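Local coordinates for enoyl-CoA hydratase/isomerase family protein (Pseudomonas syringae pv. tomato, PDB 3OT6) that probably catalyses hydration or isomerisation of an enoyl-CoA thioester in the manner of crotonase-like enzymes, at residues 223-226 with 227-230; 21-25 with 26-30; 86-89 with 90-94; 70-73 with 74-77. All blocks are in the same frame, centred on the assembly; numbering follows the deposited sequence.

Interaction 1 (223-226 with 227-230)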
loop_
_atom_site.group_PDB
_atom_site.type_symbol
_atom_site.label_atom_id
_atom_site.label_comp_id
_atom_site.label_asym_id
_atom_site.label_seq_id
_atom_site.Cartn_x
_atom_site.Cartn_y
_atom_site.Cartn_z
ATOM N N ALA A 223 -15.887 2.578 7.256
ATOM C CA ALA A 223 -14.887 3.629 7.484
ATOM C C ALA A 223 -14.846 4.602 6.342
ATOM O O ALA A 223 -14.788 5.800 6.557
ATOM C CB ALA A 223 -13.489 3.021 7.682
ATOM N N ILE A 224 -14.837 4.085 5.112
ATOM C CA ILE A 224 -14.711 4.949 3.913
ATOM C C ILE A 224 -15.876 5.971 3.962
ATOM O O ILE A 224 -15.673 7.154 3.708
ATOM C CB ILE A 224 -14.663 4.128 2.597
ATOM C CG1 ILE A 224 -13.297 3.458 2.424
ATOM C CG2 ILE A 224 -15.086 4.948 1.362
ATOM C CD1 ILE A 224 -13.312 2.377 1.270
ATOM N N GLU A 225 -17.052 5.497 4.367
ATOM C CA GLU A 225 -18.250 6.328 4.450
ATOM C C GLU A 225 -18.221 7.298 5.613
ATOM O O GLU A 225 -18.490 8.452 5.425
ATOM C CB GLU A 225 -19.521 5.468 4.503
ATOM C CG GLU A 225 -20.490 5.925 3.404
ATOM C CD GLU A 225 -19.882 5.750 1.977
ATOM O OE1 GLU A 225 -19.613 6.797 1.288
ATOM O OE2 GLU A 225 -19.642 4.565 1.578
ATOM N N GLN A 226 -17.875 6.818 6.803
ATOM C CA GLN A 226 -17.610 7.684 7.925
ATOM C C GLN A 226 -16.574 8.774 7.645
ATOM O O GLN A 226 -16.704 9.849 8.170
ATOM C CB GLN A 226 -17.190 6.867 9.139
ATOM C CG GLN A 226 -18.364 6.447 9.959
ATOM C CD GLN A 226 -19.044 7.682 10.651
ATOM O OE1 GLN A 226 -18.443 8.374 11.534
ATOM N NE2 GLN A 226 -20.287 7.968 10.230
ATOM N N ASP A 227 -15.550 8.477 6.854
ATOM C CA ASP A 227 -14.472 9.391 6.604
ATOM C C ASP A 227 -14.932 10.476 5.646
ATOM O O ASP A 227 -14.565 11.637 5.812
ATOM C CB ASP A 227 -13.227 8.666 6.044
ATOM C CG ASP A 227 -12.416 7.924 7.127
ATOM O OD1 ASP A 227 -12.538 8.274 8.319
ATOM O OD2 ASP A 227 -11.641 6.995 6.794
ATOM N N ARG A 228 -15.717 10.100 4.634
ATOM C CA ARG A 228 -16.436 11.062 3.787
ATOM C C ARG A 228 -17.219 12.076 4.601
ATOM O O ARG A 228 -17.007 13.275 4.486
ATOM C CB ARG A 228 -17.429 10.341 2.898
ATOM C CG ARG A 228 -16.917 10.038 1.555
ATOM C CD ARG A 228 -18.079 9.726 0.589
ATOM N NE ARG A 228 -17.751 8.550 -0.237
ATOM C CZ ARG A 228 -17.059 8.600 -1.383
ATOM N NH1 ARG A 228 -16.623 9.790 -1.858
ATOM N NH2 ARG A 228 -16.793 7.459 -2.054
ATOM N N GLN A 229 -18.150 11.583 5.394
ATOM C CA GLN A 229 -18.983 12.443 6.227
ATOM C C GLN A 229 -18.175 13.217 7.295
ATOM O O GLN A 229 -18.363 14.410 7.446
ATOM C CB GLN A 229 -20.108 11.627 6.886
ATOM C CG GLN A 229 -20.956 10.743 5.897
ATOM C CD GLN A 229 -21.822 9.667 6.637
ATOM O OE1 GLN A 229 -22.478 9.978 7.647
ATOM N NE2 GLN A 229 -21.823 8.406 6.129
ATOM N N HIS A 230 -17.267 12.560 8.020
ATOM C CA HIS A 230 -16.649 13.196 9.197
ATOM C C HIS A 230 -15.126 13.317 9.348
ATOM O O HIS A 230 -14.683 13.728 10.386
ATOM C CB HIS A 230 -17.257 12.644 10.492
ATOM C CG HIS A 230 -18.734 12.889 10.601
ATOM N ND1 HIS A 230 -19.275 14.164 10.654
ATOM C CD2 HIS A 230 -19.784 12.026 10.635
ATOM C CE1 HIS A 230 -20.596 14.069 10.729
ATOM N NE2 HIS A 230 -20.929 12.783 10.716
#
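Asp227 N donates to Ala223 O at 2.8 Å, the first of four successive i to i+4 backbone bonds that carry the chain from 223-226 into 227-230. This is the last part of the long alpha-helix 202-230, near the C-terminus of a crotonase-like fold. The following bonds run from Arg228 to Ile224, from Gln229 to Glu225 and from His230 to Gln226. The last is short, with His230 N 2.8 Å from Gln226 O.

Glu225 and Arg228 lie alongside each other and point the same way. They form an i to i+3 salt bridge. The glutamate chain bends at its second torsion (chi2 62°), and Arg228 runs back along the helix beside it. Carboxylate and guanidinium planes are only 11° apart. The Arg228 side chain touches Ile77 and Ala81 of helix 73-91, and Ile224 packs on the same helix.

Asp227 is buried and faces another way. Its OD1 accepts from His141 N and its OD2 from Ala142 N, so both carboxylate oxygens are used at the start of helix 141-150. The positive N-terminal end of that helix would probably stabilise the negative charge of Asp227. Gln226 OE1 lies at the edge of the His230 ring, 4.0 Å from CD2. In the salt bridge, Arg228 NE meets Glu225 OE1 at 3.0 Å, near the guanidinium plane and almost in line with the carboxylate C-O bond.

Interaction 2 (21-25 with 26-30)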
loop_
_atom_site.group_PDB
_atom_site.type_symbol
_atom_site.label_atom_id
_atom_site.label_comp_id
_atom_site.label_asym_id
_atom_site.label_seq_id
_atom_site.Cartn_x
_atom_site.Cartn_y
_atom_site.Cartn_z
ATOM N N LEU A 21 5.113 2.443 -9.619
ATOM C CA LEU A 21 4.592 3.774 -9.474
ATOM C C LEU A 21 5.724 4.703 -9.806
ATOM O O LEU A 21 6.862 4.484 -9.376
ATOM C CB LEU A 21 4.134 4.004 -8.042
ATOM C CG LEU A 21 3.671 5.401 -7.611
ATOM C CD1 LEU A 21 2.545 6.033 -8.485
ATOM C CD2 LEU A 21 3.311 5.390 -6.123
ATOM N N ASN A 22 5.424 5.728 -10.587
ATOM C CA ASN A 22 6.412 6.734 -10.939
ATOM C C ASN A 22 5.764 8.129 -11.154
ATOM O O ASN A 22 5.350 8.494 -12.273
ATOM C CB ASN A 22 7.174 6.244 -12.168
ATOM C CG ASN A 22 8.195 7.235 -12.653
ATOM O OD1 ASN A 22 8.574 8.172 -11.943
ATOM N ND2 ASN A 22 8.630 7.050 -13.879
ATOM N N ASN A 23 5.652 8.885 -10.067
ATOM C CA ASN A 23 4.968 10.164 -10.081
ATOM C C ASN A 23 5.821 11.275 -9.422
ATOM O O ASN A 23 5.861 11.392 -8.195
ATOM C CB ASN A 23 3.636 10.030 -9.347
ATOM C CG ASN A 23 2.845 11.337 -9.337
ATOM O OD1 ASN A 23 2.905 12.093 -10.299
ATOM N ND2 ASN A 23 2.096 11.605 -8.258
ATOM N N GLY A 24 6.511 12.082 -10.214
ATOM C CA GLY A 24 7.338 13.146 -9.659
ATOM C C GLY A 24 8.376 12.707 -8.625
ATOM O O GLY A 24 8.811 11.579 -8.605
ATOM N N LYS A 25 8.746 13.614 -7.729
ATOM C CA LYS A 25 9.878 13.419 -6.808
ATOM C C LYS A 25 9.621 12.362 -5.715
ATOM O O LYS A 25 10.535 11.641 -5.341
ATOM C CB LYS A 25 10.221 14.792 -6.170
ATOM C CG LYS A 25 11.711 15.065 -5.791
ATOM C CD LYS A 25 12.495 15.844 -6.928
ATOM C CE LYS A 25 13.955 15.255 -7.057
ATOM N NZ LYS A 25 14.837 15.977 -8.009
ATOM N N VAL A 26 8.396 12.264 -5.198
ATOM C CA VAL A 26 8.140 11.435 -3.998
ATOM C C VAL A 26 7.008 10.396 -4.168
ATOM O O VAL A 26 6.453 9.872 -3.156
ATOM C CB VAL A 26 7.797 12.338 -2.760
ATOM C CG1 VAL A 26 9.060 13.117 -2.270
ATOM C CG2 VAL A 26 6.621 13.286 -3.063
ATOM N N ASN A 27 6.646 10.131 -5.433
ATOM C CA ASN A 27 5.537 9.268 -5.763
ATOM C C ASN A 27 4.243 9.632 -5.013
ATOM O O ASN A 27 3.564 8.759 -4.477
ATOM C CB ASN A 27 5.901 7.805 -5.506
ATOM C CG ASN A 27 6.794 7.198 -6.599
ATOM O OD1 ASN A 27 6.803 7.651 -7.731
ATOM N ND2 ASN A 27 7.479 6.103 -6.269
ATOM N N ALA A 28 3.870 10.902 -4.977
ATOM C CA ALA A 28 2.622 11.251 -4.317
ATOM C C ALA A 28 1.453 10.447 -4.900
ATOM O O ALA A 28 1.444 10.108 -6.081
ATOM C CB ALA A 28 2.361 12.762 -4.411
ATOM N N ILE A 29 0.465 10.143 -4.069
ATOM C CA ILE A 29 -0.715 9.454 -4.474
ATOM C C ILE A 29 -1.705 10.552 -4.844
ATOM O O ILE A 29 -2.274 11.218 -3.982
ATOM C CB ILE A 29 -1.250 8.532 -3.339
ATOM C CG1 ILE A 29 -0.141 7.631 -2.783
ATOM C CG2 ILE A 29 -2.446 7.689 -3.803
ATOM C CD1 ILE A 29 0.623 6.763 -3.837
ATOM N N SER A 30 -1.883 10.754 -6.142
ATOM C CA SER A 30 -2.799 11.767 -6.662
ATOM C C SER A 30 -4.047 11.055 -7.148
ATOM O O SER A 30 -4.078 9.825 -7.137
ATOM C CB SER A 30 -2.148 12.491 -7.823
ATOM O OG SER A 30 -1.830 11.573 -8.874
HETATM O O HOH W 1 5.326 13.045 -6.137
#
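Asn23 and Asn27 join the two sides of a compact connecting loop. It leads from strand 16-21 of the central sheet to helix 31-46 in this crotonase-like fold. Asn23 N donates to Asn27 OD1 at 2.9 Å. The bond is nearly straight, 170° at the hydrogen, and the donor lies in the carbonyl plane of the side-chain amide. The other end of that amide is also used: Asn27 ND2 donates to Leu60 O. With both ends held, the flip of the amide is fixed.

Asn23 has its CG anti to the backbone N (chi1 -179°), which carries its amide across to Ala28. There Asn23 ND2 gives a hydrogen to Ala28 O at 2.7 Å. The acceptor lies in the plane of the Asn23 amide, but the donor is tilted from the Ala28 carbonyl plane.

A water bridges the two halves of the loop. It donates to Asn23 O and accepts from Ala28 N at 2.8 Å, with a weak third bond from Val26 N. Ser30 is the N-cap of helix 31-46, where its OG accepts from Val33 N.

The apolar side is made by Leu21. Its CG lies 3.7 Å from Asn27 CG, and it meets the asparagine from the opposite direction. Leu21 CD2 touches Asn27 CB at 3.6 Å and Ile29 CD1 at 3.8 Å.

Interaction 3 (86-89 with 90-94)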
loop_
_atom_site.group_PDB
_atom_site.type_symbol
_atom_site.label_atom_id
_atom_site.label_comp_id
_atom_site.label_asym_id
_atom_site.label_seq_id
_atom_site.Cartn_x
_atom_site.Cartn_y
_atom_site.Cartn_z
ATOM N N LEU A 86 -9.088 1.939 -2.887
ATOM C CA LEU A 86 -7.976 1.216 -3.502
ATOM C C LEU A 86 -7.339 0.295 -2.478
ATOM O O LEU A 86 -6.995 -0.845 -2.820
ATOM C CB LEU A 86 -6.917 2.145 -4.151
ATOM C CG LEU A 86 -5.588 1.513 -4.584
ATOM C CD1 LEU A 86 -5.800 0.537 -5.797
ATOM C CD2 LEU A 86 -4.502 2.537 -4.953
ATOM N N ALA A 87 -7.169 0.744 -1.229
ATOM C CA ALA A 87 -6.621 -0.170 -0.201
ATOM C C ALA A 87 -7.562 -1.405 -0.028
ATOM O O ALA A 87 -7.111 -2.547 0.082
ATOM C CB ALA A 87 -6.376 0.555 1.188
ATOM N N ARG A 88 -8.848 -1.165 0.054
ATOM C CA ARG A 88 -9.810 -2.223 0.173
ATOM C C ARG A 88 -9.749 -3.146 -1.083
ATOM O O ARG A 88 -9.909 -4.351 -0.997
ATOM C CB ARG A 88 -11.198 -1.610 0.341
ATOM C CG ARG A 88 -12.202 -2.587 0.859
ATOM C CD ARG A 88 -13.330 -2.642 -0.089
ATOM N NE ARG A 88 -14.474 -3.392 0.391
ATOM C CZ ARG A 88 -14.816 -4.576 -0.108
ATOM N NH1 ARG A 88 -14.087 -5.096 -1.094
ATOM N NH2 ARG A 88 -15.864 -5.223 0.379
ATOM N N ARG A 89 -9.466 -2.600 -2.249
ATOM C CA ARG A 89 -9.491 -3.443 -3.425
ATOM C C ARG A 89 -8.264 -4.310 -3.382
ATOM O O ARG A 89 -8.342 -5.479 -3.679
ATOM C CB ARG A 89 -9.535 -2.624 -4.716
ATOM C CG ARG A 89 -9.269 -3.458 -5.923
ATOM C CD ARG A 89 -9.178 -2.639 -7.184
ATOM N NE ARG A 89 -9.166 -3.553 -8.313
ATOM C CZ ARG A 89 -9.119 -3.183 -9.571
ATOM N NH1 ARG A 89 -9.068 -1.907 -9.894
ATOM N NH2 ARG A 89 -9.144 -4.101 -10.495
HETATM N N MSE A 90 -7.140 -3.755 -2.940
HETATM C CA MSE A 90 -5.913 -4.531 -2.880
HETATM C C MSE A 90 -6.032 -5.675 -1.917
HETATM O O MSE A 90 -5.485 -6.747 -2.147
HETATM C CB MSE A 90 -4.715 -3.660 -2.494
HETATM C CG MSE A 90 -4.270 -2.742 -3.594
HETATM SE SE MSE A 90 -2.969 -1.368 -3.041
HETATM C CE MSE A 90 -1.359 -2.446 -2.658
ATOM N N LEU A 91 -6.716 -5.452 -0.814
ATOM C CA LEU A 91 -6.849 -6.496 0.213
ATOM C C LEU A 91 -7.869 -7.533 -0.229
ATOM O O LEU A 91 -7.965 -8.626 0.347
ATOM C CB LEU A 91 -7.271 -5.889 1.533
ATOM C CG LEU A 91 -6.161 -5.102 2.244
ATOM C CD1 LEU A 91 -6.812 -4.147 3.242
ATOM C CD2 LEU A 91 -5.314 -6.102 2.958
ATOM N N SER A 92 -8.640 -7.207 -1.260
ATOM C CA SER A 92 -9.593 -8.219 -1.732
ATOM C C SER A 92 -9.193 -8.729 -3.133
ATOM O O SER A 92 -9.924 -9.479 -3.736
ATOM C CB SER A 92 -11.038 -7.775 -1.638
ATOM O OG SER A 92 -11.189 -6.576 -2.269
ATOM N N HIS A 93 -7.957 -8.439 -3.548
ATOM C CA HIS A 93 -7.529 -8.817 -4.847
ATOM C C HIS A 93 -7.486 -10.349 -5.022
ATOM O O HIS A 93 -6.949 -11.059 -4.181
ATOM C CB HIS A 93 -6.157 -8.193 -5.117
ATOM C CG HIS A 93 -5.742 -8.242 -6.554
ATOM N ND1 HIS A 93 -6.415 -7.537 -7.540
ATOM C CD2 HIS A 93 -4.755 -8.940 -7.180
ATOM C CE1 HIS A 93 -5.829 -7.759 -8.704
ATOM N NE2 HIS A 93 -4.829 -8.617 -8.519
ATOM N N PRO A 94 -7.933 -10.853 -6.167
ATOM C CA PRO A 94 -8.031 -12.314 -6.300
ATOM C C PRO A 94 -6.710 -13.089 -6.396
ATOM O O PRO A 94 -6.705 -14.312 -6.215
ATOM C CB PRO A 94 -8.940 -12.515 -7.509
ATOM C CG PRO A 94 -8.885 -11.249 -8.296
ATOM C CD PRO A 94 -8.536 -10.127 -7.288
HETATM O O HOH W 2 -8.924 -6.436 -7.565
#
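Arg89 and His93 extend on the same side of the C-terminal end of helix 73-91 and are bridged by one water. The arginine is extended from CG to NE, with CG anti to the backbone N (chi1 168°). The water lies at the edge of its guanidinium, in plane, and accepts from Arg89 NE at 3.0 Å. It is also hydrogen-bonded to His93 ND1 at 2.7 Å. Pro94 CD sits over one face of the imidazole, 3.3 Å above its plane and offset toward the rim.

Arg88 takes a different course. Its chain bends at the second torsion, and its NH1 passes obliquely by Ser92 OG. The serine hydroxyl turns back to the helix and donates to Arg88 O, with OG and O 2.9 Å apart. Its chi1 of 53° sets OG between the backbone N and the carbonyl carbon, within reach of that oxygen. Ser92 N adds a bond to Arg89 O at 3.0 Å and a weak one to Arg88 O. Ser92 thus supplies donors to the carbonyls of Arg88 and Arg89 where the helix ends.

On the buried side, selenomethionine Met90 lies across Leu86, SE to CG 4.2 Å. Leu91 packs on Leu146 of helix 141-150.

The charged ends tie this helix end to its neighbours. Arg89 NH2 makes salt bridges with Asp42 and Glu45 of helix 31-46, while Arg88 NE pairs with Asp221 of helix 202-230. Helix 73-91 is therefore held between these two helices just before the chain enters strand 97-100.

Interaction 4 (70-73 with 74-77)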
loop_
_atom_site.group_PDB
_atom_site.type_symbol
_atom_site.label_atom_id
_atom_site.label_comp_id
_atom_site.label_asym_id
_atom_site.label_seq_id
_atom_site.Cartn_x
_atom_site.Cartn_y
_atom_site.Cartn_z
ATOM N N THR A 70 -5.023 19.900 -0.065
ATOM C CA THR A 70 -5.222 21.239 0.453
ATOM C C THR A 70 -5.986 22.122 -0.526
ATOM O O THR A 70 -6.253 23.262 -0.226
ATOM C CB THR A 70 -3.874 21.897 0.896
ATOM O OG1 THR A 70 -2.920 21.898 -0.192
ATOM C CG2 THR A 70 -3.307 21.167 2.130
ATOM N N SER A 71 -6.365 21.594 -1.679
ATOM C CA SER A 71 -7.006 22.411 -2.701
ATOM C C SER A 71 -8.476 22.672 -2.342
ATOM O O SER A 71 -9.029 23.715 -2.667
ATOM C CB SER A 71 -6.894 21.731 -4.080
ATOM O OG SER A 71 -7.858 20.680 -4.173
ATOM N N SER A 72 -9.105 21.722 -1.670
ATOM C CA SER A 72 -10.427 21.926 -1.183
ATOM C C SER A 72 -10.841 20.737 -0.345
ATOM O O SER A 72 -10.308 19.634 -0.476
ATOM C CB SER A 72 -11.375 22.097 -2.350
ATOM O OG SER A 72 -11.941 20.867 -2.744
ATOM N N ALA A 73 -11.800 20.960 0.527
ATOM C CA ALA A 73 -12.382 19.901 1.264
ATOM C C ALA A 73 -13.003 18.825 0.392
ATOM O O ALA A 73 -13.032 17.667 0.850
ATOM C CB ALA A 73 -13.408 20.439 2.237
ATOM N N GLU A 74 -13.537 19.152 -0.801
ATOM C CA GLU A 74 -14.232 18.113 -1.615
ATOM C C GLU A 74 -13.182 17.202 -2.267
ATOM O O GLU A 74 -13.384 15.994 -2.445
ATOM C CB GLU A 74 -15.147 18.660 -2.738
ATOM C CG GLU A 74 -16.074 19.800 -2.362
ATOM C CD GLU A 74 -15.404 21.175 -2.532
ATOM O OE1 GLU A 74 -15.363 21.727 -3.676
ATOM O OE2 GLU A 74 -14.910 21.698 -1.495
ATOM N N ALA A 75 -12.078 17.824 -2.620
ATOM C CA ALA A 75 -11.006 17.158 -3.300
ATOM C C ALA A 75 -10.314 16.273 -2.292
ATOM O O ALA A 75 -9.966 15.182 -2.611
ATOM C CB ALA A 75 -10.058 18.161 -3.839
ATOM N N ALA A 76 -10.123 16.736 -1.055
ATOM C CA ALA A 76 -9.502 15.934 -0.016
ATOM C C ALA A 76 -10.385 14.739 0.279
ATOM O O ALA A 76 -9.900 13.624 0.403
ATOM C CB ALA A 76 -9.304 16.756 1.215
ATOM N N ILE A 77 -11.685 14.959 0.365
ATOM C CA ILE A 77 -12.604 13.911 0.729
ATOM C C ILE A 77 -12.662 12.823 -0.360
ATOM O O ILE A 77 -12.719 11.614 -0.026
ATOM C CB ILE A 77 -13.981 14.471 1.004
ATOM C CG1 ILE A 77 -13.994 15.165 2.373
ATOM C CG2 ILE A 77 -15.081 13.370 0.913
ATOM C CD1 ILE A 77 -15.321 15.932 2.666
#
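Ser72 OG is gripped by two backbone amides. Ala75 N donates to Ser72 OG at 3.0 Å in a fairly straight bond, 158° at the hydrogen. Glu74 N approaches the same oxygen at 3.0 Å, but its angle is poorer and the bond is weak. The torsion chi1 is 92°, away from the usual staggered values. It places OG over the amides of the first turn.

The carboxylate of Glu74 comes back over the serine. Its chain bends at the second torsion (chi2 88°), and the acid group folds toward the start of the helix. Glu74 OE2 lies 3.3 Å from Ser72 OG and 3.7 Å from Ser72 CB. A negative charge at this end would probably be favoured by the helix dipole.

Ser72 is the N-cap of helix 73-91. It sits at the junction where the short helix 66-71 ends and the long helix begins. The backbone of Ser72 serves the new helix as well. Ala76 N donates to Ser72 O at 3.0 Å, and Ala75 N adds a weak bond to that oxygen. Ile77 N then donates to Ala73 O at 3.1 Å.

Ser71 comes from the preceding helix. Its OG is hydrogen-bonded to Val68 O and also rests against Ala75 CB at 3.4 Å. Ala75 touches Val68 and Ala76 touches Met69, which packs the first turn of helix 73-91 against helix 66-71. On another side, the side chains of Ala73 and Ile77 touch Leu232 at the end of the chain.

How the interactions relate
Interactions 3 and 4 lie on the same helix, 73-91, one closing its C-terminal end and the other opening its N-terminal end, with centres about 24 Å apart. Interaction 3 is buried. Interaction 4 is at the surface and consists mainly of capping bonds. Interaction 1, on helix 202-230, is partly buried. It touches interaction 4 by plain packing, Arg228 O to Ile77 CD1 at 3.6 Å. Interactions 1 and 3 do not touch, though both involve the pair of helices 73-91 and 202-230. Interaction 2 differs most: it is a loop without regular structure, held by asparagine amides and a water, and it leads to helix 31-46, which interaction 3 also reaches.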